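Local coordinates for protein glucokinase (Leishmania braziliensis MHOM/BR/75/M2904, PDB 6EDI) that probably phosphorylates D-glucose at the expense of ATP, as a dimeric glucokinase of the actin-like ATPase clan, at residues 82-85 with 86-89; 104-107 with 108-111; 161-164 with 165-168; 172-175 with 176-180. All coordinates share one frame; numbering follows the deposited sequence.

Contact 1 of 4, residues 82-85 with 86-89; sequences RQLL and EFFD
Gln83 and Phe87 make the closest side-chain contact between 82-85 and 86-89, where the chain enters helix 84-98: CG of Gln83 lies 3.4 Å from CZ of Phe87. The side chain of Gln83 leaves with CG anti to the backbone N (chi1 -168°) and runs on extended, which brings its amide past the far end of the ring, the two planes 28° apart. The amide itself is held from outside, NE2 bonding to Thr77 OG1 and OE1 to Lys78 N. Apolar contacts are looser. Leu84 CD2 touches Phe87 CD2 at 4.0 Å, and Leu84 CB lies 3.9 Å from Phe88 CE2.

Both rings also cover backbone oxygens: Gln83 O sits 3.4 Å above the centre of the Phe87 ring, and Leu84 O stands over a face of Phe88, offset toward the rim. These oxygens are acceptors of i to i+4 hydrogen bonds as well, Phe87 N to Gln83 O at 3.2 Å and Phe88 N to Leu84 O at 2.8 Å; Asp89 N to Leu85 O (3.0 Å) follows.

Leu84, Phe87 and Phe88 turn to the sheet, meeting Ala52 and Val54 of strand 51-58, Val47 and Cys45 of strand 41-48 and Val115 of strand 110-117, while Phe74 of strand 67-75 stacks on Phe87.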
ATOM      1  N   ARG A  82     -20.282   4.281  20.941  1.00 37.60           N
ATOM      2  CA  ARG A  82     -19.848   5.132  22.048  1.00 34.64           C
ATOM      3  C   ARG A  82     -19.995   4.409  23.383  1.00 37.84           C
ATOM      4  O   ARG A  82     -19.448   4.838  24.394  1.00 36.98           O
ATOM      5  CB  ARG A  82     -20.637   6.445  22.048  1.00 38.43           C
ATOM      6  CG  ARG A  82     -20.368   7.316  20.819  1.00 38.78           C
ATOM      7  CD  ARG A  82     -21.432   8.373  20.604  1.00 37.01           C
ATOM      8  NE  ARG A  82     -22.713   7.791  20.210  1.00 42.08           N
ATOM      9  CZ  ARG A  82     -23.769   8.502  19.824  1.00 45.58           C
ATOM     10  NH1 ARG A  82     -23.701   9.825  19.782  1.00 43.98           N
ATOM     11  NH2 ARG A  82     -24.896   7.890  19.486  1.00 44.62           N
ATOM     12  N   GLN A  83     -20.719   3.296  23.376  1.00 37.47           N
ATOM     13  CA  GLN A  83     -20.833   2.455  24.568  1.00 35.99           C
ATOM     14  C   GLN A  83     -19.485   1.841  24.977  1.00 34.80           C
ATOM     15  O   GLN A  83     -19.333   1.369  26.098  1.00 36.68           O
ATOM     16  CB  GLN A  83     -21.904   1.370  24.384  1.00 39.98           C
ATOM     17  CG  GLN A  83     -22.288   0.640  25.675  1.00 40.77           C
ATOM     18  CD  GLN A  83     -23.550  -0.204  25.545  1.00 44.36           C
ATOM     19  OE1 GLN A  83     -24.057  -0.429  24.440  1.00 45.15           O
ATOM     20  NE2 GLN A  83     -24.070  -0.669  26.679  1.00 43.78           N
ATOM     21  N   LEU A  84     -18.492   1.872  24.085  1.00 37.33           N
ATOM     22  CA  LEU A  84     -17.151   1.426  24.462  1.00 36.04           C
ATOM     23  C   LEU A  84     -16.665   2.209  25.686  1.00 34.69           C
ATOM     24  O   LEU A  84     -15.994   1.654  26.545  1.00 34.82           O
ATOM     25  CB  LEU A  84     -16.150   1.562  23.301  1.00 26.77           C
ATOM     26  CG  LEU A  84     -16.423   0.722  22.048  1.00 31.19           C
ATOM     27  CD1 LEU A  84     -15.255   0.773  21.097  1.00 26.45           C
ATOM     28  CD2 LEU A  84     -16.688  -0.706  22.428  1.00 29.15           C
ATOM     29  N   LEU A  85     -17.035   3.488  25.769  1.00 37.72           N
ATOM     30  CA  LEU A  85     -16.601   4.348  26.876  1.00 38.98           C
ATOM     31  C   LEU A  85     -17.070   3.811  28.223  1.00 38.48           C
ATOM     32  O   LEU A  85     -16.312   3.788  29.197  1.00 37.35           O
ATOM     33  CB  LEU A  85     -17.078   5.792  26.683  1.00 39.90           C
ATOM     34  CG  LEU A  85     -16.182   6.701  25.840  1.00 41.19           C
ATOM     35  CD1 LEU A  85     -16.150   6.234  24.405  1.00 41.25           C
ATOM     36  CD2 LEU A  85     -16.635   8.154  25.903  1.00 39.37           C
ATOM     37  N   GLU A  86     -18.322   3.377  28.274  1.00 39.54           N
ATOM     38  CA  GLU A  86     -18.852   2.756  29.476  1.00 38.67           C
ATOM     39  C   GLU A  86     -18.002   1.556  29.833  1.00 35.73           C
ATOM     40  O   GLU A  86     -17.610   1.387  30.989  1.00 37.40           O
ATOM     41  CB  GLU A  86     -20.290   2.311  29.254  1.00 42.40           C
ATOM     42  CG  GLU A  86     -21.173   3.393  28.683  1.00 44.81           C
ATOM     43  CD  GLU A  86     -22.632   3.091  28.871  1.00 46.79           C
ATOM     44  OE1 GLU A  86     -22.959   1.956  29.288  1.00 49.17           O
ATOM     45  OE2 GLU A  86     -23.448   3.998  28.610  1.00 55.80           O
ATOM     46  N   PHE A  87     -17.706   0.732  28.828  1.00 37.07           N
ATOM     47  CA  PHE A  87     -16.968  -0.510  29.049  1.00 36.12           C
ATOM     48  C   PHE A  87     -15.562  -0.242  29.593  1.00 33.39           C
ATOM     49  O   PHE A  87     -15.130  -0.877  30.555  1.00 34.22           O
ATOM     50  CB  PHE A  87     -16.883  -1.346  27.766  1.00 35.75           C
ATOM     51  CG  PHE A  87     -18.220  -1.706  27.178  1.00 39.32           C
ATOM     52  CD1 PHE A  87     -19.355  -1.770  27.972  1.00 36.48           C
ATOM     53  CD2 PHE A  87     -18.335  -1.969  25.818  1.00 40.66           C
ATOM     54  CE1 PHE A  87     -20.591  -2.093  27.426  1.00 41.70           C
ATOM     55  CE2 PHE A  87     -19.562  -2.300  25.255  1.00 41.25           C
ATOM     56  CZ  PHE A  87     -20.696  -2.365  26.064  1.00 43.69           C
ATOM     57  N   PHE A  88     -14.853   0.696  28.974  1.00 34.38           N
ATOM     58  CA  PHE A  88     -13.507   1.020  29.426  1.00 34.17           C
ATOM     59  C   PHE A  88     -13.540   1.523  30.868  1.00 36.80           C
ATOM     60  O   PHE A  88     -12.688   1.163  31.682  1.00 36.37           O
ATOM     61  CB  PHE A  88     -12.853   2.052  28.510  1.00 34.75           C
ATOM     62  CG  PHE A  88     -12.705   1.593  27.094  1.00 35.58           C
ATOM     63  CD1 PHE A  88     -12.581   0.238  26.794  1.00 34.35           C
ATOM     64  CD2 PHE A  88     -12.704   2.518  26.055  1.00 33.64           C
ATOM     65  CE1 PHE A  88     -12.456  -0.189  25.466  1.00 31.48           C
ATOM     66  CE2 PHE A  88     -12.586   2.108  24.735  1.00 33.50           C
ATOM     67  CZ  PHE A  88     -12.458   0.748  24.441  1.00 31.24           C
ATOM     68  N   ASP A  89     -14.549   2.330  31.189  1.00 36.88           N
ATOM     69  CA  ASP A  89     -14.696   2.810  32.558  1.00 37.62           C
ATOM     70  C   ASP A  89     -15.027   1.677  33.547  1.00 34.84           C
ATOM     71  O   ASP A  89     -14.467   1.634  34.641  1.00 37.79           O
ATOM     72  CB  ASP A  89     -15.710   3.950  32.648  1.00 39.15           C
ATOM     73  CG  ASP A  89     -15.550   4.759  33.918  1.00 47.44           C
ATOM     74  OD1 ASP A  89     -14.638   5.614  33.960  1.00 47.77           O
ATOM     75  OD2 ASP A  89     -16.319   4.528  34.877  1.00 47.30           O
TER

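Contact 2 of 4, residues 104-107 with 108-111; sequences ASFL and RRVA
Two bends fold the arginines back over the short helix 104-107: Arg108 turns at chi2 (-45°), which lays its chain against Ala104, and Arg109 turns at chi3 (-69°), which returns its guanidinium to Ser105 and Phe106. Arg109 NE donates to Ser105 O at 3.1 Å, the oxygen lying a little out of the guanidinium plane, while NH2 lies 3.5 Å from Phe106 CD1. Ring and guanidinium planes are close to perpendicular, 79° apart. The same guanidinium reaches the chain ahead of strand 41-48, where NH2 bonds to Trp36 O and NH1 to Gly39 O, so all three of its nitrogens are engaged and its rotation is fixed.

The backbone here passes from helix into strand through a type I beta turn, Leu107 to Val110, closed by Val110 N to Leu107 O at 3.2 Å. Arg109 N bonds to Phe106 O at 3.0 Å, and Arg108 N keeps a longer helical bond to Ala104 O. The last residue of the turn, Val110, is already the first of strand 110-117, which runs parallel to its neighbour 41-48 in the sheet.

Leu107 and Val110 run alongside each other in the same direction, with CD2 of the leucine 4.2 Å from CG2 of the valine. Leu107 also packs on Leu92 and Leu95 of helix 84-98, whereas Phe106 meets Phe56 edge to face.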
ATOM      1  N   ALA A 104      -2.345   0.292  40.369  1.00 44.67           N
ATOM      2  CA  ALA A 104      -1.236   1.180  40.035  1.00 42.41           C
ATOM      3  C   ALA A 104      -0.086   0.443  39.357  1.00 43.31           C
ATOM      4  O   ALA A 104       0.396   0.871  38.307  1.00 44.19           O
ATOM      5  CB  ALA A 104      -0.744   1.913  41.266  1.00 45.58           C
ATOM      6  N   SER A 105       0.371  -0.651  39.961  1.00 40.57           N
ATOM      7  CA  SER A 105       1.507  -1.393  39.408  1.00 44.04           C
ATOM      8  C   SER A 105       1.184  -2.002  38.037  1.00 44.05           C
ATOM      9  O   SER A 105       2.077  -2.206  37.209  1.00 38.79           O
ATOM     10  CB  SER A 105       1.989  -2.478  40.375  1.00 41.63           C
ATOM     11  OG  SER A 105       1.024  -3.506  40.522  1.00 50.90           O
ATOM     12  N   PHE A 106      -0.096  -2.276  37.801  1.00 39.37           N
ATOM     13  CA  PHE A 106      -0.540  -2.826  36.521  1.00 40.61           C
ATOM     14  C   PHE A 106      -0.562  -1.773  35.405  1.00 34.91           C
ATOM     15  O   PHE A 106       0.066  -1.939  34.355  1.00 35.57           O
ATOM     16  CB  PHE A 106      -1.931  -3.447  36.677  1.00 41.31           C
ATOM     17  CG  PHE A 106      -2.361  -4.275  35.499  1.00 35.13           C
ATOM     18  CD1 PHE A 106      -1.744  -5.495  35.239  1.00 36.64           C
ATOM     19  CD2 PHE A 106      -3.383  -3.846  34.664  1.00 34.02           C
ATOM     20  CE1 PHE A 106      -2.137  -6.276  34.156  1.00 39.37           C
ATOM     21  CE2 PHE A 106      -3.787  -4.618  33.580  1.00 35.70           C
ATOM     22  CZ  PHE A 106      -3.157  -5.836  33.329  1.00 34.80           C
ATOM     23  N   LEU A 107      -1.291  -0.690  35.649  1.00 34.14           N
ATOM     24  CA  LEU A 107      -1.540   0.317  34.632  1.00 37.77           C
ATOM     25  C   LEU A 107      -0.261   1.019  34.187  1.00 37.00           C
ATOM     26  O   LEU A 107      -0.187   1.528  33.075  1.00 32.12           O
ATOM     27  CB  LEU A 107      -2.575   1.338  35.118  1.00 36.81           C
ATOM     28  CG  LEU A 107      -4.008   0.860  35.332  1.00 39.30           C
ATOM     29  CD1 LEU A 107      -4.878   1.987  35.883  1.00 40.70           C
ATOM     30  CD2 LEU A 107      -4.607   0.309  34.034  1.00 36.71           C
ATOM     31  N   ARG A 108       0.750   1.053  35.049  1.00 37.93           N
ATOM     32  CA  ARG A 108       1.997   1.722  34.670  1.00 32.93           C
ATOM     33  C   ARG A 108       2.748   0.938  33.608  1.00 34.01           C
ATOM     34  O   ARG A 108       3.649   1.473  32.969  1.00 37.61           O
ATOM     35  CB  ARG A 108       2.913   1.923  35.875  1.00 41.96           C
ATOM     36  CG  ARG A 108       2.322   2.775  36.972  1.00 46.74           C
ATOM     37  CD  ARG A 108       1.627   4.031  36.454  1.00 51.18           C
ATOM     38  NE  ARG A 108       1.128   4.821  37.577  1.00 58.31           N
ATOM     39  CZ  ARG A 108       0.006   4.544  38.230  1.00 51.84           C
ATOM     40  NH1 ARG A 108      -0.729   3.504  37.852  1.00 47.17           N
ATOM     41  NH2 ARG A 108      -0.377   5.298  39.256  1.00 55.86           N
ATOM     42  N   ARG A 109       2.389  -0.329  33.427  1.00 32.25           N
ATOM     43  CA  ARG A 109       3.053  -1.165  32.432  1.00 30.48           C
ATOM     44  C   ARG A 109       2.279  -1.255  31.121  1.00 27.58           C
ATOM     45  O   ARG A 109       2.690  -1.971  30.211  1.00 29.02           O
ATOM     46  CB  ARG A 109       3.369  -2.551  32.995  1.00 31.79           C
ATOM     47  CG  ARG A 109       4.433  -2.532  34.101  1.00 33.61           C
ATOM     48  CD  ARG A 109       4.629  -3.906  34.695  1.00 35.22           C
ATOM     49  NE  ARG A 109       3.468  -4.327  35.474  1.00 36.13           N
ATOM     50  CZ  ARG A 109       2.736  -5.406  35.217  1.00 38.78           C
ATOM     51  NH1 ARG A 109       3.040  -6.196  34.194  1.00 37.46           N
ATOM     52  NH2 ARG A 109       1.701  -5.701  35.994  1.00 36.39           N
ATOM     53  N   VAL A 110       1.189  -0.494  31.014  1.00 28.09           N
ATOM     54  CA  VAL A 110       0.391  -0.470  29.783  1.00 31.05           C
ATOM     55  C   VAL A 110       1.221   0.185  28.695  1.00 29.63           C
ATOM     56  O   VAL A 110       1.524   1.371  28.763  1.00 32.30           O
ATOM     57  CB  VAL A 110      -0.955   0.288  29.947  1.00 29.94           C
ATOM     58  CG1 VAL A 110      -1.698   0.360  28.610  1.00 28.29           C
ATOM     59  CG2 VAL A 110      -1.837  -0.395  30.977  1.00 29.28           C
ATOM     60  N   ALA A 111       1.602  -0.602  27.696  1.00 28.73           N
ATOM     61  CA  ALA A 111       2.505  -0.132  26.654  1.00 29.96           C
ATOM     62  C   ALA A 111       1.769   0.406  25.430  1.00 28.13           C
ATOM     63  O   ALA A 111       2.354   1.122  24.606  1.00 31.49           O
ATOM     64  CB  ALA A 111       3.486  -1.244  26.266  1.00 29.53           C
TER

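Contact 3 of 4, residues 161-164 with 165-168; sequences GAYG and VLAL
A buried stretch of helix 157-170 provides this contact, in which Gly161, Ala162, Tyr163 and Gly164 each accept, at the carbonyl oxygen, a hydrogen bond from the amide four residues on. Val165 N bonds to Gly161 O at 3.0 Å and Leu166 N to Ala162 O at the same length. The bond from Ala167 N to Tyr163 O is the shortest of the four, 2.8 Å, and Leu168 N to Gly164 O completes the set.

Apolar branches lie close to these carbonyl oxygens. Val165 has CG2 beside its own backbone N and anti to its carbonyl carbon, and this places the methyl 3.3 Å from Gly161 O. Leu168 does likewise with CG, 3.3 Å from Gly164 O, while CB of Ala167 rests 3.4 Å from Tyr163 O.

Tyr163 and Leu166 meet only lightly, CD1 of the ring to CD2 of the leucine at 4.4 Å. Beyond this pair the tyrosine is tied down at its far end, where OH is bonded to Val230 N.

Ala162, Tyr163 and Leu166 touch strand 227-233, and Ala162 also meets Ser217 and Ile219 of strand 214-222, whereas Ala167 and Leu168 meet helix 399-409. The arrangement is that of a regular alpha helix, here following strand 152-156 and packed between two strands of the other large sheet and a helix.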
ATOM      1  N   GLY A 161      -5.936  -7.785  12.106  1.00 25.74           N
ATOM      2  CA  GLY A 161      -5.643  -9.183  11.784  1.00 26.40           C
ATOM      3  C   GLY A 161      -4.212  -9.390  11.321  1.00 26.10           C
ATOM      4  O   GLY A 161      -3.521 -10.350  11.713  1.00 23.14           O
ATOM      5  N   ALA A 162      -3.764  -8.471  10.478  1.00 25.35           N
ATOM      6  CA  ALA A 162      -2.386  -8.464  10.005  1.00 23.71           C
ATOM      7  C   ALA A 162      -1.401  -8.295  11.161  1.00 22.26           C
ATOM      8  O   ALA A 162      -0.374  -8.987  11.217  1.00 22.20           O
ATOM      9  CB  ALA A 162      -2.196  -7.383   8.966  1.00 22.77           C
ATOM     10  N   TYR A 163      -1.696  -7.384  12.084  1.00 22.25           N
ATOM     11  CA  TYR A 163      -0.845  -7.270  13.275  1.00 25.35           C
ATOM     12  C   TYR A 163      -0.823  -8.590  14.067  1.00 25.03           C
ATOM     13  O   TYR A 163       0.173  -8.931  14.719  1.00 24.26           O
ATOM     14  CB  TYR A 163      -1.268  -6.092  14.162  1.00 23.39           C
ATOM     15  CG  TYR A 163      -0.721  -4.753  13.729  1.00 24.05           C
ATOM     16  CD1 TYR A 163       0.645  -4.497  13.770  1.00 27.15           C
ATOM     17  CD2 TYR A 163      -1.569  -3.734  13.303  1.00 23.35           C
ATOM     18  CE1 TYR A 163       1.159  -3.270  13.362  1.00 28.02           C
ATOM     19  CE2 TYR A 163      -1.066  -2.495  12.902  1.00 25.24           C
ATOM     20  CZ  TYR A 163       0.306  -2.277  12.935  1.00 27.55           C
ATOM     21  OH  TYR A 163       0.830  -1.063  12.536  1.00 25.88           O
ATOM     22  N   GLY A 164      -1.925  -9.336  14.019  1.00 23.89           N
ATOM     23  CA  GLY A 164      -1.981 -10.620  14.689  1.00 21.96           C
ATOM     24  C   GLY A 164      -1.031 -11.616  14.051  1.00 23.07           C
ATOM     25  O   GLY A 164      -0.364 -12.393  14.740  1.00 23.94           O
ATOM     26  N   VAL A 165      -0.970 -11.591  12.726  1.00 21.37           N
ATOM     27  CA  VAL A 165      -0.064 -12.463  11.989  1.00 19.64           C
ATOM     28  C   VAL A 165       1.360 -12.142  12.386  1.00 24.21           C
ATOM     29  O   VAL A 165       2.163 -13.046  12.638  1.00 23.26           O
ATOM     30  CB  VAL A 165      -0.197 -12.254  10.483  1.00 23.30           C
ATOM     31  CG1 VAL A 165       0.793 -13.133   9.734  1.00 22.85           C
ATOM     32  CG2 VAL A 165      -1.631 -12.548  10.047  1.00 24.57           C
ATOM     33  N   LEU A 166       1.666 -10.847  12.440  1.00 23.16           N
ATOM     34  CA  LEU A 166       3.002 -10.406  12.829  1.00 21.92           C
ATOM     35  C   LEU A 166       3.296 -10.859  14.255  1.00 27.67           C
ATOM     36  O   LEU A 166       4.390 -11.334  14.552  1.00 26.72           O
ATOM     37  CB  LEU A 166       3.099  -8.887  12.754  1.00 28.31           C
ATOM     38  CG  LEU A 166       4.405  -8.329  13.313  1.00 26.88           C
ATOM     39  CD1 LEU A 166       5.574  -8.821  12.476  1.00 24.61           C
ATOM     40  CD2 LEU A 166       4.356  -6.820  13.333  1.00 30.61           C
ATOM     41  N   ALA A 167       2.307 -10.715  15.131  1.00 24.53           N
ATOM     42  CA  ALA A 167       2.472 -11.107  16.524  1.00 25.49           C
ATOM     43  C   ALA A 167       2.831 -12.585  16.612  1.00 25.90           C
ATOM     44  O   ALA A 167       3.764 -12.965  17.323  1.00 27.63           O
ATOM     45  CB  ALA A 167       1.229 -10.803  17.311  1.00 27.08           C
ATOM     46  N   LEU A 168       2.086 -13.413  15.889  1.00 26.35           N
ATOM     47  CA  LEU A 168       2.344 -14.850  15.872  1.00 25.99           C
ATOM     48  C   LEU A 168       3.738 -15.149  15.345  1.00 25.40           C
ATOM     49  O   LEU A 168       4.435 -16.040  15.847  1.00 29.68           O
ATOM     50  CB  LEU A 168       1.308 -15.573  15.017  1.00 24.97           C
ATOM     51  CG  LEU A 168      -0.136 -15.599  15.518  1.00 26.31           C
ATOM     52  CD1 LEU A 168      -1.094 -16.065  14.427  1.00 27.09           C
ATOM     53  CD2 LEU A 168      -0.221 -16.503  16.730  1.00 28.91           C
TER

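Contact 4 of 4, residues 172-175 with 176-180; sequences GILS and DYFKV
Ile173 presses on one oxygen of the Asp176 carboxylate, OD2, which lies 3.1 Å from its CG1 and 3.2 Å from its CD1. The approach is tight, and chi1 of Ile173 (-129°) is strained away from a staggered position. The other branch goes to the next ring, CG2 reaching within 3.9 Å of Tyr177 CE1. The backbone O of the same isoleucine lies at the edge of the Tyr177 ring, in its plane, 3.5 Å from CD1. At the far end of that ring OH bonds to Val16 N, which fixes the hydroxyl end.

Leu174 has CG anti to the backbone N (chi1 -172°), and from there its CD1 turns back to meet Phe178 CD1 at 3.5 Å, the two side chains crossing at a slant. Leu174 O meanwhile grips two successive amides: Phe178 N, at 2.9 Å, approaches nearly end-on to the carbonyl, while Tyr177 N, at 3.0 Å, comes from above the carbonyl plane. Asp176 N likewise donates to Ile173 O from above the plane.

Leu168 of helix 157-170 packs against Ile173, Tyr177 and Phe178. Lys179 pairs through its backbone with Arg392 of the antiparallel strand 389-393, and Tyr177 with Val394 just beyond it.

Gly172, with its positive phi, ends the preceding helix in a Schellman motif, and a single weakly bonded turn then leads straight into strand 178-182, outermost in its mixed sheet within this chain.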
ATOM      1  N   GLY A 172       7.362 -16.755  17.195  1.00 27.54           N
ATOM      2  CA  GLY A 172       7.998 -17.992  16.764  1.00 28.34           C
ATOM      3  C   GLY A 172       6.979 -19.097  16.553  1.00 31.42           C
ATOM      4  O   GLY A 172       7.334 -20.264  16.425  1.00 31.58           O
ATOM      5  N   ILE A 173       5.707 -18.714  16.489  1.00 27.99           N
ATOM      6  CA  ILE A 173       4.602 -19.661  16.528  1.00 27.19           C
ATOM      7  C   ILE A 173       3.775 -19.667  15.233  1.00 30.15           C
ATOM      8  O   ILE A 173       2.696 -20.267  15.158  1.00 30.07           O
ATOM      9  CB  ILE A 173       3.764 -19.391  17.805  1.00 32.71           C
ATOM     10  CG1 ILE A 173       3.567 -20.684  18.567  1.00 39.09           C
ATOM     11  CG2 ILE A 173       2.507 -18.583  17.547  1.00 31.23           C
ATOM     12  CD1 ILE A 173       4.904 -21.279  18.879  1.00 36.66           C
ATOM     13  N   LEU A 174       4.298 -19.016  14.199  1.00 27.12           N
ATOM     14  CA  LEU A 174       3.559 -18.912  12.931  1.00 23.84           C
ATOM     15  C   LEU A 174       3.155 -20.275  12.361  1.00 24.32           C
ATOM     16  O   LEU A 174       2.019 -20.452  11.936  1.00 27.30           O
ATOM     17  CB  LEU A 174       4.356 -18.110  11.886  1.00 24.48           C
ATOM     18  CG  LEU A 174       3.596 -17.781  10.601  1.00 22.31           C
ATOM     19  CD1 LEU A 174       2.429 -16.866  10.910  1.00 22.34           C
ATOM     20  CD2 LEU A 174       4.501 -17.118   9.553  1.00 22.33           C
ATOM     21  N   SER A 175       4.067 -21.246  12.388  1.00 25.54           N
ATOM     22  CA  SER A 175       3.800 -22.540  11.764  1.00 30.74           C
ATOM     23  C   SER A 175       2.656 -23.332  12.443  1.00 32.90           C
ATOM     24  O   SER A 175       2.065 -24.227  11.838  1.00 30.93           O
ATOM     25  CB  SER A 175       5.074 -23.387  11.704  1.00 28.12           C
ATOM     26  OG  SER A 175       5.551 -23.681  12.996  1.00 30.26           O
ATOM     27  N   ASP A 176       2.351 -23.018  13.696  1.00 27.61           N
ATOM     28  CA  ASP A 176       1.228 -23.696  14.352  1.00 30.96           C
ATOM     29  C   ASP A 176      -0.126 -23.223  13.816  1.00 33.09           C
ATOM     30  O   ASP A 176      -1.120 -23.928  13.939  1.00 34.88           O
ATOM     31  CB  ASP A 176       1.298 -23.525  15.872  1.00 29.81           C
ATOM     32  CG  ASP A 176       2.539 -24.166  16.477  1.00 36.84           C
ATOM     33  OD1 ASP A 176       2.694 -25.395  16.366  1.00 43.66           O
ATOM     34  OD2 ASP A 176       3.360 -23.436  17.064  1.00 43.97           O
ATOM     35  N   TYR A 177      -0.153 -22.047  13.194  1.00 27.75           N
ATOM     36  CA  TYR A 177      -1.409 -21.430  12.778  1.00 29.42           C
ATOM     37  C   TYR A 177      -1.542 -21.293  11.269  1.00 29.57           C
ATOM     38  O   TYR A 177      -2.644 -21.115  10.744  1.00 30.78           O
ATOM     39  CB  TYR A 177      -1.595 -20.074  13.477  1.00 25.85           C
ATOM     40  CG  TYR A 177      -1.788 -20.234  14.960  1.00 26.79           C
ATOM     41  CD1 TYR A 177      -0.700 -20.403  15.798  1.00 29.92           C
ATOM     42  CD2 TYR A 177      -3.054 -20.256  15.519  1.00 29.63           C
ATOM     43  CE1 TYR A 177      -0.863 -20.576  17.156  1.00 31.76           C
ATOM     44  CE2 TYR A 177      -3.231 -20.433  16.883  1.00 31.00           C
ATOM     45  CZ  TYR A 177      -2.129 -20.596  17.694  1.00 34.47           C
ATOM     46  OH  TYR A 177      -2.280 -20.767  19.057  1.00 37.04           O
ATOM     47  N   PHE A 178      -0.409 -21.388  10.580  1.00 29.87           N
ATOM     48  CA  PHE A 178      -0.355 -21.184   9.145  1.00 28.64           C
ATOM     49  C   PHE A 178       0.477 -22.276   8.489  1.00 26.63           C
ATOM     50  O   PHE A 178       1.425 -22.779   9.095  1.00 32.69           O
ATOM     51  CB  PHE A 178       0.227 -19.792   8.852  1.00 26.34           C
ATOM     52  CG  PHE A 178      -0.721 -18.680   9.183  1.00 27.27           C
ATOM     53  CD1 PHE A 178      -0.817 -18.186  10.475  1.00 24.97           C
ATOM     54  CD2 PHE A 178      -1.558 -18.169   8.209  1.00 28.27           C
ATOM     55  CE1 PHE A 178      -1.709 -17.167  10.789  1.00 27.02           C
ATOM     56  CE2 PHE A 178      -2.463 -17.162   8.515  1.00 29.20           C
ATOM     57  CZ  PHE A 178      -2.541 -16.656   9.803  1.00 27.18           C
ATOM     58  N   LYS A 179       0.118 -22.635   7.260  1.00 26.44           N
ATOM     59  CA  LYS A 179       0.833 -23.661   6.497  1.00 29.56           C
ATOM     60  C   LYS A 179       1.258 -23.080   5.165  1.00 29.90           C
ATOM     61  O   LYS A 179       0.572 -22.206   4.623  1.00 27.86           O
ATOM     62  CB  LYS A 179      -0.069 -24.870   6.226  1.00 29.59           C
ATOM     63  CG  LYS A 179      -0.160 -25.860   7.349  1.00 35.65           C
ATOM     64  CD  LYS A 179       0.039 -27.274   6.813  1.00 41.30           C
ATOM     65  CE  LYS A 179       0.614 -28.207   7.883  1.00 51.08           C
ATOM     66  NZ  LYS A 179       1.448 -29.307   7.287  1.00 51.88           N
ATOM     67  N   VAL A 180       2.352 -23.592   4.614  1.00 28.51           N
ATOM     68  CA  VAL A 180       2.849 -23.103   3.339  1.00 27.66           C
ATOM     69  C   VAL A 180       2.031 -23.664   2.200  1.00 30.36           C
ATOM     70  O   VAL A 180       1.845 -24.874   2.102  1.00 30.82           O
ATOM     71  CB  VAL A 180       4.318 -23.481   3.131  1.00 26.58           C
ATOM     72  CG1 VAL A 180       4.800 -23.051   1.747  1.00 31.00           C
ATOM     73  CG2 VAL A 180       5.151 -22.840   4.204  1.00 23.00           C
TER

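How the contacts relate
The four contacts follow one another along the chain without interleaving. Contacts 1 and 2 belong to the part built on the sheet containing strands 41-48 and 110-117; their centres are 20 Å apart, contact 1 on helix 84-98, contact 2 on helix 104-107 and the start of strand 110-117. Contact 3, whose centre lies about 8 Å from that of the chain, is on helix 157-170, which follows the last strand of that sheet. Contact 4 leads into the other six-stranded sheet, through strand 178-182. Only contacts 3 and 4 touch, their centres 11 Å apart, with a probable hydrogen bond from Ile173 N to Leu168 O. The series thus passes from one sheet to the other, consistent with the two-lobed architecture of the actin-like ATPase clan.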